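Local coordinates for protein genome packaging NTPase B204 (Sulfolobus turreted icosahedral virus 2, PDB 4KFU) that hydrolyses nucleoside triphosphates as a P-loop ATPase of the FtsK-HerA superfamily, probably powering the packaging of viral DNA into the capsid, at residues A[5-10]-A[151-156]; A[37-42]-A[100-105]; A[137-142]-A[162-167]; A[155-160]-A[186-191]. One frame throughout, in Å; residues are numbered along the deposited sequence.

Interaction 1: A[5-10]-A[151-156]; sequences DIVVLV and ADLIIM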
# COMPACT_ATOMS: atom_id res chain seq x y z
N ASP A 5 5.68 9.12 1.82
CA ASP A 5 5.18 8.44 3.01
C ASP A 5 4.94 6.96 2.74
O ASP A 5 4.68 6.56 1.61
CB ASP A 5 3.86 9.04 3.50
CG ASP A 5 4.07 10.27 4.37
OD1 ASP A 5 5.22 10.53 4.77
OD2 ASP A 5 3.07 10.96 4.65
N ILE A 6 5.06 6.15 3.79
CA ILE A 6 4.60 4.77 3.72
C ILE A 6 3.18 4.77 4.29
O ILE A 6 2.95 5.18 5.43
CB ILE A 6 5.50 3.82 4.52
CG1 ILE A 6 6.89 3.74 3.86
CG2 ILE A 6 4.87 2.44 4.57
CD1 ILE A 6 7.97 3.04 4.69
N VAL A 7 2.23 4.36 3.46
CA VAL A 7 0.83 4.29 3.86
C VAL A 7 0.37 2.85 3.79
O VAL A 7 0.62 2.15 2.80
CB VAL A 7 -0.07 5.15 2.95
CG1 VAL A 7 -1.53 5.03 3.36
CG2 VAL A 7 0.37 6.60 2.99
N VAL A 8 -0.29 2.40 4.85
CA VAL A 8 -0.76 1.03 4.91
C VAL A 8 -2.27 1.02 5.08
O VAL A 8 -2.81 1.65 6.00
CB VAL A 8 -0.08 0.26 6.06
CG1 VAL A 8 -0.57 -1.19 6.08
CG2 VAL A 8 1.45 0.31 5.88
N LEU A 9 -2.96 0.32 4.18
CA LEU A 9 -4.40 0.20 4.27
C LEU A 9 -4.79 -1.22 4.68
O LEU A 9 -4.35 -2.20 4.06
CB LEU A 9 -5.06 0.52 2.93
CG LEU A 9 -4.55 1.70 2.13
CD1 LEU A 9 -5.33 1.76 0.82
CD2 LEU A 9 -4.71 2.99 2.91
N VAL A 10 -5.62 -1.33 5.70
CA VAL A 10 -6.07 -2.63 6.19
C VAL A 10 -7.59 -2.68 6.18
O VAL A 10 -8.25 -1.81 6.76
CB VAL A 10 -5.60 -2.90 7.62
CG1 VAL A 10 -6.02 -4.32 8.04
CG2 VAL A 10 -4.08 -2.71 7.72
N ALA A 151 5.55 2.43 9.09
CA ALA A 151 4.57 3.23 8.34
C ALA A 151 4.53 4.67 8.85
O ALA A 151 4.92 4.95 9.99
CB ALA A 151 3.20 2.58 8.43
N ASP A 152 4.06 5.59 8.00
CA ASP A 152 3.77 6.96 8.43
C ASP A 152 2.29 7.13 8.70
O ASP A 152 1.88 7.89 9.58
CB ASP A 152 4.21 7.96 7.37
CG ASP A 152 5.69 7.90 7.10
OD1 ASP A 152 6.46 8.45 7.93
OD2 ASP A 152 6.08 7.30 6.07
N LEU A 153 1.48 6.40 7.92
CA LEU A 153 0.03 6.45 8.03
C LEU A 153 -0.52 5.04 7.96
O LEU A 153 -0.15 4.25 7.09
CB LEU A 153 -0.57 7.26 6.88
CG LEU A 153 -0.39 8.78 6.92
CD1 LEU A 153 -1.16 9.43 5.78
CD2 LEU A 153 -0.85 9.35 8.25
N ILE A 154 -1.42 4.71 8.88
CA ILE A 154 -2.09 3.41 8.83
C ILE A 154 -3.59 3.65 8.79
O ILE A 154 -4.15 4.31 9.68
CB ILE A 154 -1.72 2.50 10.01
CG1 ILE A 154 -0.19 2.35 10.11
CG2 ILE A 154 -2.35 1.14 9.86
CD1 ILE A 154 0.27 1.67 11.41
N ILE A 155 -4.24 3.12 7.76
CA ILE A 155 -5.68 3.30 7.59
C ILE A 155 -6.38 1.97 7.84
O ILE A 155 -5.97 0.93 7.32
CB ILE A 155 -6.01 3.85 6.18
CG1 ILE A 155 -5.47 5.28 6.03
CG2 ILE A 155 -7.51 3.79 5.91
CD1 ILE A 155 -5.74 5.92 4.70
N MET A 156 -7.43 1.99 8.67
CA MET A 156 -8.13 0.76 9.03
C MET A 156 -9.64 0.87 8.89
O MET A 156 -10.23 1.89 9.27
CB MET A 156 -7.77 0.36 10.47
CG MET A 156 -6.33 -0.11 10.62
SD MET A 156 -5.76 -0.15 12.33
CE MET A 156 -5.52 1.57 12.64
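Strands 6-10 and 153-156 are parallel neighbours in the mixed sheet of a P-loop ATPase, and their pairing begins at Ile6, the first residue of its strand, which meets Asp152 just ahead of strand 153-156. OD2 of Asp152 takes the amide of Ile6 N at 2.7 Å on its anti lone pair, an almost straight bond (173° at the hydrogen). The carbonyl of the same residue, Ile6 O, accepts from two amides, Asp152 N at 2.8 Å and Leu153 N at 3.1 Å. From there the regular parallel pattern takes over: Val8 N binds Leu153 O, Ile155 N binds Val8 O at 2.7 Å and Val10 N binds Ile155 O. Strand 6-10 runs on into the loop with the Walker A pattern, the arrangement of P-loop NTPases. On the sheet face that meets helix 17-31, Leu9 and Ile155 lie side by side, Leu9 CD2 standing 3.6 Å from both CB and CD1 of Ile155. On the opposite face Val8 CG2 packs on Ala151 CB at 3.8 Å. The carboxylates of Asp5 and Asp152 stack with planes 28° apart; Arg127 forms salt bridges to both, which probably offsets the repulsion between them.

Interaction 2: A[37-42]-A[100-105]; sequences IIDDHN and LIIDEA. With ZN (zinc ion), chain L.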
# COMPACT_ATOMS: atom_id res chain seq x y z
N ILE A 37 3.58 3.55 -9.72
CA ILE A 37 3.74 2.20 -10.25
C ILE A 37 2.83 1.29 -9.44
O ILE A 37 2.92 1.26 -8.20
CB ILE A 37 5.20 1.71 -10.08
CG1 ILE A 37 6.18 2.71 -10.70
CG2 ILE A 37 5.38 0.32 -10.67
CD1 ILE A 37 7.63 2.45 -10.34
N ILE A 38 1.94 0.56 -10.11
CA ILE A 38 1.06 -0.37 -9.40
C ILE A 38 1.44 -1.83 -9.59
O ILE A 38 1.42 -2.35 -10.73
CB ILE A 38 -0.42 -0.19 -9.82
CG1 ILE A 38 -0.85 1.28 -9.69
CG2 ILE A 38 -1.32 -1.10 -8.99
CD1 ILE A 38 -2.27 1.55 -10.21
N ASP A 39 1.77 -2.50 -8.49
CA ASP A 39 2.03 -3.94 -8.46
C ASP A 39 0.69 -4.64 -8.23
O ASP A 39 0.17 -4.66 -7.11
CB ASP A 39 3.04 -4.24 -7.34
CG ASP A 39 3.31 -5.74 -7.14
OD1 ASP A 39 3.04 -6.55 -8.04
OD2 ASP A 39 3.81 -6.12 -6.05
N ASP A 40 0.14 -5.19 -9.31
CA ASP A 40 -1.24 -5.72 -9.35
C ASP A 40 -1.24 -7.25 -9.38
O ASP A 40 -0.58 -7.87 -10.22
CB ASP A 40 -1.93 -5.17 -10.61
CG ASP A 40 -3.45 -5.35 -10.61
OD1 ASP A 40 -4.00 -6.19 -9.86
OD2 ASP A 40 -4.12 -4.65 -11.40
N HIS A 41 -1.99 -7.87 -8.47
CA HIS A 41 -2.00 -9.33 -8.38
C HIS A 41 -3.33 -9.97 -8.81
O HIS A 41 -3.44 -11.19 -8.86
CB HIS A 41 -1.64 -9.76 -6.96
CG HIS A 41 -0.35 -9.17 -6.47
ND1 HIS A 41 -0.30 -8.03 -5.70
CD2 HIS A 41 0.93 -9.53 -6.69
CE1 HIS A 41 0.96 -7.73 -5.44
NE2 HIS A 41 1.73 -8.62 -6.04
N ASN A 42 -4.30 -9.13 -9.13
CA ASN A 42 -5.67 -9.59 -9.40
C ASN A 42 -6.07 -9.53 -10.87
O ASN A 42 -6.26 -8.44 -11.42
CB ASN A 42 -6.67 -8.77 -8.59
CG ASN A 42 -6.73 -9.18 -7.14
OD1 ASN A 42 -5.96 -10.04 -6.69
ND2 ASN A 42 -7.63 -8.56 -6.38
N LEU A 100 5.02 3.72 -5.09
CA LEU A 100 4.84 2.32 -5.45
C LEU A 100 3.61 1.77 -4.71
O LEU A 100 3.61 1.67 -3.48
CB LEU A 100 6.08 1.50 -5.08
CG LEU A 100 6.02 0.00 -5.38
CD1 LEU A 100 5.68 -0.26 -6.87
CD2 LEU A 100 7.33 -0.72 -4.97
N ILE A 101 2.56 1.43 -5.47
CA ILE A 101 1.31 0.92 -4.92
C ILE A 101 1.22 -0.59 -5.04
O ILE A 101 1.29 -1.15 -6.14
CB ILE A 101 0.10 1.54 -5.64
CG1 ILE A 101 0.22 3.07 -5.68
CG2 ILE A 101 -1.21 1.10 -4.97
CD1 ILE A 101 -1.01 3.78 -6.25
N ILE A 102 1.04 -1.25 -3.90
CA ILE A 102 1.04 -2.70 -3.85
C ILE A 102 -0.25 -3.20 -3.24
O ILE A 102 -0.40 -3.23 -2.01
CB ILE A 102 2.22 -3.24 -3.03
CG1 ILE A 102 3.51 -2.55 -3.47
CG2 ILE A 102 2.36 -4.77 -3.21
CD1 ILE A 102 4.75 -3.24 -2.98
N ASP A 103 -1.20 -3.56 -4.09
CA ASP A 103 -2.44 -4.17 -3.59
C ASP A 103 -2.15 -5.64 -3.30
O ASP A 103 -1.21 -6.21 -3.88
CB ASP A 103 -3.60 -3.99 -4.56
CG ASP A 103 -4.91 -3.61 -3.85
OD1 ASP A 103 -5.08 -4.02 -2.67
OD2 ASP A 103 -5.75 -2.90 -4.45
N GLU A 104 -2.90 -6.23 -2.37
CA GLU A 104 -2.62 -7.59 -1.90
C GLU A 104 -1.16 -7.72 -1.46
O GLU A 104 -0.45 -8.64 -1.88
CB GLU A 104 -2.95 -8.61 -3.00
CG GLU A 104 -4.37 -8.48 -3.61
CD GLU A 104 -4.43 -7.57 -4.85
OE1 GLU A 104 -3.40 -7.36 -5.53
OE2 GLU A 104 -5.54 -7.05 -5.15
N ALA A 105 -0.71 -6.80 -0.60
CA ALA A 105 0.71 -6.73 -0.23
C ALA A 105 1.24 -7.93 0.55
O ALA A 105 2.44 -8.01 0.79
CB ALA A 105 1.03 -5.43 0.50
ZN ZN L . 3.70 -8.31 -6.61
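Ile37, Ile38 and Asp39 pair in parallel with Leu100, Ile101 and Ile102, the strand axes 4.7 Å apart at 18°, through Ile101 N to Ile37 O and Asp39 N to Ile101 O, both 2.8 Å. These are adjacent inner strands of the P-loop ATPase sheet; the hydrophobic run ending in Asp103 and Glu104, with Asp103 bonded to Ser18, Tyr50 and Ser136 and near magnesium, is consistent with a Walker B motif. The chain beyond the strands forms a zinc site on one side and approaches the nucleotide on the other. Ile38 and Ile101 lie side by side beneath helix 17-31, whereas Leu100 CD1 turns in to Ile37 CB at 3.8 Å on the other face. Asp39, with CG anti to the backbone N (chi1 176°), presents both carboxylate oxygens to the zinc ion, and His41 NE2 binds it at 2.1 Å; Asp73 and His108 complete the site. His41 ND1 faces Glu104 OE1 at 3.2 Å, nearly in the ring plane and on the anti lone pair, and, in a weak bond, Asp103 O at 2.7 Å. Glu104 is a second-shell residue that, with Asp103 O and the zinc, holds the ring's rotation; its carboxylate stands almost perpendicular to the ring. OE1 of Glu104 also accepts the backbone amide of His41, with His41 N at 3.3 Å and 33° out of the carboxylate plane.

Interaction 3: A[137-142]-A[162-167]; sequences TQRVYD and PNELRW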
# COMPACT_ATOMS: atom_id res chain seq x y z
N THR A 137 -3.79 -4.66 2.59
CA THR A 137 -4.02 -6.05 2.96
C THR A 137 -5.36 -6.23 3.64
O THR A 137 -6.00 -5.25 4.02
CB THR A 137 -2.91 -6.59 3.88
OG1 THR A 137 -2.91 -8.02 3.83
CG2 THR A 137 -3.13 -6.11 5.33
N GLN A 138 -5.77 -7.49 3.81
CA GLN A 138 -7.13 -7.78 4.29
C GLN A 138 -7.23 -7.87 5.82
O GLN A 138 -8.16 -7.35 6.40
CB GLN A 138 -7.66 -9.07 3.65
CG GLN A 138 -7.48 -9.11 2.12
CD GLN A 138 -8.76 -9.43 1.36
OE1 GLN A 138 -9.22 -8.63 0.53
NE2 GLN A 138 -9.32 -10.61 1.61
N ARG A 139 -6.27 -8.54 6.45
CA ARG A 139 -6.23 -8.66 7.91
C ARG A 139 -4.93 -8.05 8.42
O ARG A 139 -3.90 -8.15 7.74
CB ARG A 139 -6.32 -10.13 8.36
CG ARG A 139 -7.50 -10.93 7.76
CD ARG A 139 -8.73 -10.93 8.66
NE ARG A 139 -9.86 -11.66 8.06
CZ ARG A 139 -10.49 -12.71 8.60
NH1 ARG A 139 -10.10 -13.19 9.78
NH2 ARG A 139 -11.51 -13.28 7.96
N VAL A 140 -4.95 -7.42 9.59
CA VAL A 140 -3.73 -6.77 10.10
C VAL A 140 -2.60 -7.77 10.25
O VAL A 140 -1.43 -7.47 9.94
CB VAL A 140 -3.99 -6.03 11.46
CG1 VAL A 140 -4.46 -7.00 12.50
CG2 VAL A 140 -2.74 -5.35 11.96
N TYR A 141 -2.94 -8.99 10.67
CA TYR A 141 -1.92 -10.01 10.92
C TYR A 141 -1.37 -10.71 9.66
O TYR A 141 -0.54 -11.62 9.77
CB TYR A 141 -2.44 -11.03 11.96
CG TYR A 141 -3.77 -11.67 11.62
CD1 TYR A 141 -3.89 -12.56 10.55
CD2 TYR A 141 -4.91 -11.42 12.40
CE1 TYR A 141 -5.10 -13.16 10.24
CE2 TYR A 141 -6.12 -12.02 12.10
CZ TYR A 141 -6.21 -12.89 11.02
OH TYR A 141 -7.41 -13.50 10.72
N ASP A 142 -1.80 -10.26 8.48
CA ASP A 142 -1.28 -10.80 7.22
C ASP A 142 0.15 -10.34 6.98
O ASP A 142 0.89 -10.99 6.27
CB ASP A 142 -2.10 -10.31 6.01
CG ASP A 142 -3.50 -10.90 5.95
OD1 ASP A 142 -3.79 -11.90 6.64
OD2 ASP A 142 -4.31 -10.33 5.19
N PRO A 162 -10.71 -10.67 17.41
CA PRO A 162 -9.85 -10.56 18.59
C PRO A 162 -8.35 -10.58 18.28
O PRO A 162 -7.62 -9.79 18.86
CB PRO A 162 -10.24 -11.78 19.44
CG PRO A 162 -11.63 -12.07 19.04
CD PRO A 162 -11.72 -11.74 17.57
N ASN A 163 -7.90 -11.45 17.37
CA ASN A 163 -6.48 -11.44 17.02
C ASN A 163 -6.07 -10.15 16.31
O ASN A 163 -4.97 -9.63 16.52
CB ASN A 163 -6.08 -12.67 16.18
CG ASN A 163 -4.57 -12.93 16.22
OD1 ASN A 163 -3.90 -12.65 17.23
ND2 ASN A 163 -4.01 -13.45 15.12
N GLU A 164 -6.96 -9.63 15.47
CA GLU A 164 -6.70 -8.36 14.83
C GLU A 164 -6.60 -7.23 15.84
O GLU A 164 -5.72 -6.40 15.74
CB GLU A 164 -7.79 -8.02 13.81
CG GLU A 164 -7.69 -8.78 12.51
CD GLU A 164 -8.43 -8.07 11.36
OE1 GLU A 164 -9.63 -8.35 11.19
OE2 GLU A 164 -7.82 -7.25 10.63
N LEU A 165 -7.53 -7.19 16.79
CA LEU A 165 -7.54 -6.14 17.81
C LEU A 165 -6.26 -6.19 18.65
O LEU A 165 -5.71 -5.16 19.04
CB LEU A 165 -8.78 -6.28 18.70
CG LEU A 165 -10.12 -6.09 17.98
CD1 LEU A 165 -11.31 -6.27 18.93
CD2 LEU A 165 -10.14 -4.72 17.31
N ARG A 166 -5.78 -7.40 18.93
CA ARG A 166 -4.55 -7.58 19.71
C ARG A 166 -3.33 -7.08 18.95
O ARG A 166 -2.41 -6.50 19.54
CB ARG A 166 -4.37 -9.05 20.08
CG ARG A 166 -3.15 -9.33 20.94
CD ARG A 166 -2.96 -10.82 21.23
NE ARG A 166 -2.86 -11.62 20.01
CZ ARG A 166 -1.74 -11.75 19.29
NH1 ARG A 166 -0.63 -11.12 19.66
NH2 ARG A 166 -1.74 -12.51 18.20
N TRP A 167 -3.30 -7.34 17.65
CA TRP A 167 -2.20 -6.88 16.80
C TRP A 167 -2.22 -5.37 16.72
O TRP A 167 -1.17 -4.71 16.80
CB TRP A 167 -2.37 -7.44 15.38
CG TRP A 167 -1.64 -8.69 15.14
CD1 TRP A 167 -1.84 -9.89 15.75
CD2 TRP A 167 -0.57 -8.88 14.20
NE1 TRP A 167 -0.96 -10.82 15.24
CE2 TRP A 167 -0.18 -10.22 14.29
CE3 TRP A 167 0.07 -8.04 13.28
CZ2 TRP A 167 0.84 -10.76 13.49
CZ3 TRP A 167 1.08 -8.57 12.50
CH2 TRP A 167 1.46 -9.91 12.61
O HOH W 1 -9.20 -6.11 8.61
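Glu164 OE2 is gripped from two directions: Val140 N donates to it at 3.1 Å, on the anti side and 30° out of the carboxylate plane, and a water that also reaches Gln138 O lies 2.7 Å from OE2. The other oxygen, OE1, is bonded to Thr159 OG1, which leaves the carboxylate spanning two loops from the first turn of its helix. The Arg139 side chain crosses that of Glu164 at about a right angle; its CD comes within 3.7 Å of Glu164 OE1, but no guanidinium N-H points at the oxygen. The segment 137-142 follows strand 131-137 and carries Gln138, a residue of the nucleotide pocket, so helix 162-171 packs against the loop that runs on from that pocket, through a short 3-10 turn at 140-142. Asp142 OD2 draws this loop together by accepting from both Thr137 OG1 and Arg139 N. In Val140, CG1 sits between the backbone N and the carbonyl carbon (chi1 60°), which brings it to Trp167 CB at 3.6 Å and close to Glu164 CA. CA and CB of Tyr141 lie over one face of the indole: CA is 3.5 Å from the centroid of the Trp167 six-membered ring, almost on the ring normal, a CH-pi contact, and Tyr141 CB approaches Trp167 CE2 to 3.3 Å. The phenol ring then turns its edge to the five-membered ring of Trp167, in a T-shaped pair with planes at 67°. Tyr141 CE2 meets the aliphatic CG of Glu164 at 3.6 Å, and Tyr141 OH accepts from Arg139 NH1.

Interaction 4: A[155-160]-A[186-191]; sequences IMFYTR and YHFLIY. With ACP (phosphomethylphosphonic acid adenylate ester), chain E.
Phe188 has CG between its backbone N and carbonyl carbon (chi1 54°), and the ring beyond lies alongside Ile155, Phe188 CD2 3.6 Å from Ile155 CG2; Phe157 has CG anti to its carbonyl carbon (chi1 -67°), and its ring presents a face to Phe188 CB. That CB sits 3.9 Å from the centroid of the Phe157 ring, over its centre, as a CH-pi contact, while the two rings themselves are inclined at 40°. This is the point where the mixed sheet changes direction: strand 153-156 is parallel to strand 6-10, but strand 188-192 runs antiparallel to it. Met156 and Leu189 form a hydrogen-bonded pair, Met156 N to Leu189 O at 2.9 Å and Leu189 N to Met156 O at 2.8 Å. Their side chains lie together on the face covered by helix 174-179, with Met156 CE and Leu189 CD2 tightly packed at 3.5 Å. Past the strand end, a water accepts from Tyr158 N and donates to His187 O, bridging the diverging chains. Tyr186 lies outside this apolar packing and lays one ring face against the adenine of the bound ATP analogue AMPPCP, ligand C4 standing 3.5 Å above its centre. Its OH is 3.3 Å from the ribose O4'. Although Ile204 O also bonds the ligand, the Tyr186 contact is largely dispersive and by itself would probably read the base's flat shape more than its polar edge.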
# COMPACT_ATOMS: atom_id res chain seq x y z
N ILE A 155 -4.24 3.12 7.76
CA ILE A 155 -5.68 3.30 7.59
C ILE A 155 -6.38 1.97 7.84
O ILE A 155 -5.97 0.93 7.32
CB ILE A 155 -6.01 3.85 6.18
CG1 ILE A 155 -5.47 5.28 6.03
CG2 ILE A 155 -7.51 3.79 5.91
CD1 ILE A 155 -5.74 5.92 4.70
N MET A 156 -7.43 1.99 8.67
CA MET A 156 -8.13 0.76 9.03
C MET A 156 -9.64 0.87 8.89
O MET A 156 -10.23 1.89 9.27
CB MET A 156 -7.77 0.36 10.47
CG MET A 156 -6.33 -0.11 10.62
SD MET A 156 -5.76 -0.15 12.33
CE MET A 156 -5.52 1.57 12.64
N PHE A 157 -10.26 -0.17 8.33
CA PHE A 157 -11.73 -0.26 8.28
C PHE A 157 -12.20 -1.16 9.42
O PHE A 157 -11.39 -1.69 10.17
CB PHE A 157 -12.20 -0.82 6.93
CG PHE A 157 -11.94 0.12 5.76
CD1 PHE A 157 -12.97 0.88 5.23
CD2 PHE A 157 -10.67 0.25 5.23
CE1 PHE A 157 -12.74 1.76 4.15
CE2 PHE A 157 -10.42 1.13 4.14
CZ PHE A 157 -11.46 1.89 3.62
N TYR A 158 -13.51 -1.35 9.52
CA TYR A 158 -14.11 -2.08 10.63
C TYR A 158 -13.50 -3.45 10.91
O TYR A 158 -13.30 -4.25 10.00
CB TYR A 158 -15.63 -2.25 10.40
CG TYR A 158 -16.24 -3.32 11.27
CD1 TYR A 158 -16.63 -3.04 12.58
CD2 TYR A 158 -16.41 -4.62 10.81
CE1 TYR A 158 -17.17 -4.02 13.41
CE2 TYR A 158 -16.96 -5.62 11.63
CZ TYR A 158 -17.33 -5.31 12.92
OH TYR A 158 -17.86 -6.30 13.74
N THR A 159 -13.21 -3.72 12.18
CA THR A 159 -13.03 -5.09 12.63
C THR A 159 -13.28 -5.26 14.12
O THR A 159 -13.06 -4.33 14.90
CB THR A 159 -11.61 -5.63 12.29
OG1 THR A 159 -11.56 -7.02 12.63
CG2 THR A 159 -10.54 -4.87 13.06
N ARG A 160 -13.77 -6.43 14.51
CA ARG A 160 -13.83 -6.82 15.93
C ARG A 160 -13.20 -8.18 16.14
O ARG A 160 -13.40 -8.80 17.18
CB ARG A 160 -15.27 -6.81 16.45
CG ARG A 160 -15.85 -5.42 16.55
CD ARG A 160 -17.22 -5.42 17.17
NE ARG A 160 -17.75 -4.07 17.19
CZ ARG A 160 -18.76 -3.66 17.96
NH1 ARG A 160 -19.33 -4.52 18.79
NH2 ARG A 160 -19.18 -2.41 17.89
N TYR A 186 -17.73 1.62 5.01
CA TYR A 186 -16.91 2.57 4.24
C TYR A 186 -16.30 3.71 5.06
O TYR A 186 -15.54 4.51 4.52
CB TYR A 186 -17.69 3.13 3.05
CG TYR A 186 -18.34 2.07 2.20
CD1 TYR A 186 -17.66 0.92 1.84
CD2 TYR A 186 -19.65 2.22 1.77
CE1 TYR A 186 -18.26 -0.06 1.06
CE2 TYR A 186 -20.26 1.25 0.98
CZ TYR A 186 -19.56 0.12 0.63
OH TYR A 186 -20.15 -0.86 -0.14
N HIS A 187 -16.60 3.76 6.37
CA HIS A 187 -15.91 4.68 7.27
C HIS A 187 -14.53 4.09 7.55
O HIS A 187 -14.36 2.88 7.57
CB HIS A 187 -16.67 4.85 8.59
CG HIS A 187 -17.96 5.60 8.46
ND1 HIS A 187 -19.00 5.18 7.67
CD2 HIS A 187 -18.37 6.76 9.03
CE1 HIS A 187 -20.00 6.04 7.75
NE2 HIS A 187 -19.63 7.01 8.58
N PHE A 188 -13.55 4.95 7.78
CA PHE A 188 -12.22 4.45 8.13
C PHE A 188 -11.49 5.30 9.17
O PHE A 188 -11.74 6.50 9.31
CB PHE A 188 -11.34 4.25 6.88
CG PHE A 188 -11.22 5.47 6.00
CD1 PHE A 188 -12.21 5.79 5.07
CD2 PHE A 188 -10.09 6.28 6.07
CE1 PHE A 188 -12.09 6.91 4.24
CE2 PHE A 188 -9.96 7.40 5.24
CZ PHE A 188 -10.95 7.72 4.33
N LEU A 189 -10.58 4.65 9.88
CA LEU A 189 -9.73 5.31 10.86
C LEU A 189 -8.35 5.58 10.26
O LEU A 189 -7.76 4.72 9.62
CB LEU A 189 -9.62 4.42 12.10
CG LEU A 189 -8.83 4.82 13.33
CD1 LEU A 189 -9.45 4.14 14.53
CD2 LEU A 189 -7.37 4.43 13.22
N ILE A 190 -7.84 6.78 10.47
CA ILE A 190 -6.51 7.14 10.00
C ILE A 190 -5.62 7.39 11.20
O ILE A 190 -5.84 8.35 11.95
CB ILE A 190 -6.55 8.43 9.17
CG1 ILE A 190 -7.51 8.27 7.99
CG2 ILE A 190 -5.15 8.81 8.71
CD1 ILE A 190 -7.87 9.60 7.32
N TYR A 191 -4.62 6.53 11.39
CA TYR A 191 -3.63 6.70 12.44
C TYR A 191 -2.34 7.26 11.87
O TYR A 191 -1.74 6.66 10.97
CB TYR A 191 -3.33 5.37 13.13
CG TYR A 191 -2.34 5.47 14.27
CD1 TYR A 191 -2.67 6.12 15.45
CD2 TYR A 191 -1.08 4.90 14.17
CE1 TYR A 191 -1.76 6.22 16.51
CE2 TYR A 191 -0.17 4.99 15.21
CZ TYR A 191 -0.51 5.64 16.38
OH TYR A 191 0.40 5.72 17.41
PG ACP E . -11.21 -7.04 -2.94
O1G ACP E . -10.85 -8.04 -1.74
O2G ACP E . -9.86 -6.28 -3.37
O3G ACP E . -11.76 -7.80 -4.09
PB ACP E . -11.75 -4.45 -1.48
O1B ACP E . -10.45 -3.84 -2.20
O2B ACP E . -11.47 -4.86 -0.09
C3B ACP E . -12.46 -5.85 -2.39
PA ACP E . -13.19 -2.34 -2.71
O1A ACP E . -12.90 -3.10 -3.98
O2A ACP E . -12.48 -1.03 -2.41
O3A ACP E . -12.89 -3.30 -1.44
O5' ACP E . -14.76 -2.00 -2.64
C5' ACP E . -15.79 -2.98 -2.80
C4' ACP E . -17.08 -2.24 -3.19
O4' ACP E . -17.57 -1.37 -2.16
C3' ACP E . -16.86 -1.37 -4.42
O3' ACP E . -17.42 -2.01 -5.57
C2' ACP E . -17.63 -0.09 -4.16
O2' ACP E . -18.75 -0.11 -5.03
C1' ACP E . -18.10 -0.15 -2.71
N9 ACP E . -17.50 1.02 -2.01
C8 ACP E . -16.28 1.06 -1.45
N7 ACP E . -16.04 2.28 -0.89
C5 ACP E . -17.12 3.05 -1.12
C6 ACP E . -17.52 4.44 -0.81
N6 ACP E . -16.71 5.30 -0.14
N1 ACP E . -18.74 4.85 -1.23
C2 ACP E . -19.57 4.02 -1.91
N3 ACP E . -19.27 2.75 -2.22
C4 ACP E . -18.08 2.21 -1.86
O HOH W 2 -15.43 0.41 8.07

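Overall arrangement
Interactions 1, 2 and 4 all belong to one mixed sheet, whereas interaction 3 joins a loop beyond one of its strands to a helix. Interactions 1 and 4 share Ile155 and Met156; Val10 O and Phe157 N, 3.0 Å apart, continue the pairing from one to the other. Interaction 3 touches both: Leu9 O meets Thr137 N at 2.9 Å, and Leu165 CD1 packs on Arg160 O at 3.7 Å. The nucleotide has Tyr186 at its base and Gln138 near its triphosphate end, with the side chain of Asp103 about 4 Å from the magnesium ion. Interaction 2 touches none of the others, its centre about 14 Å from that of interaction 1, but the Asn42 side chain comes within about 4 Å of the nucleotide.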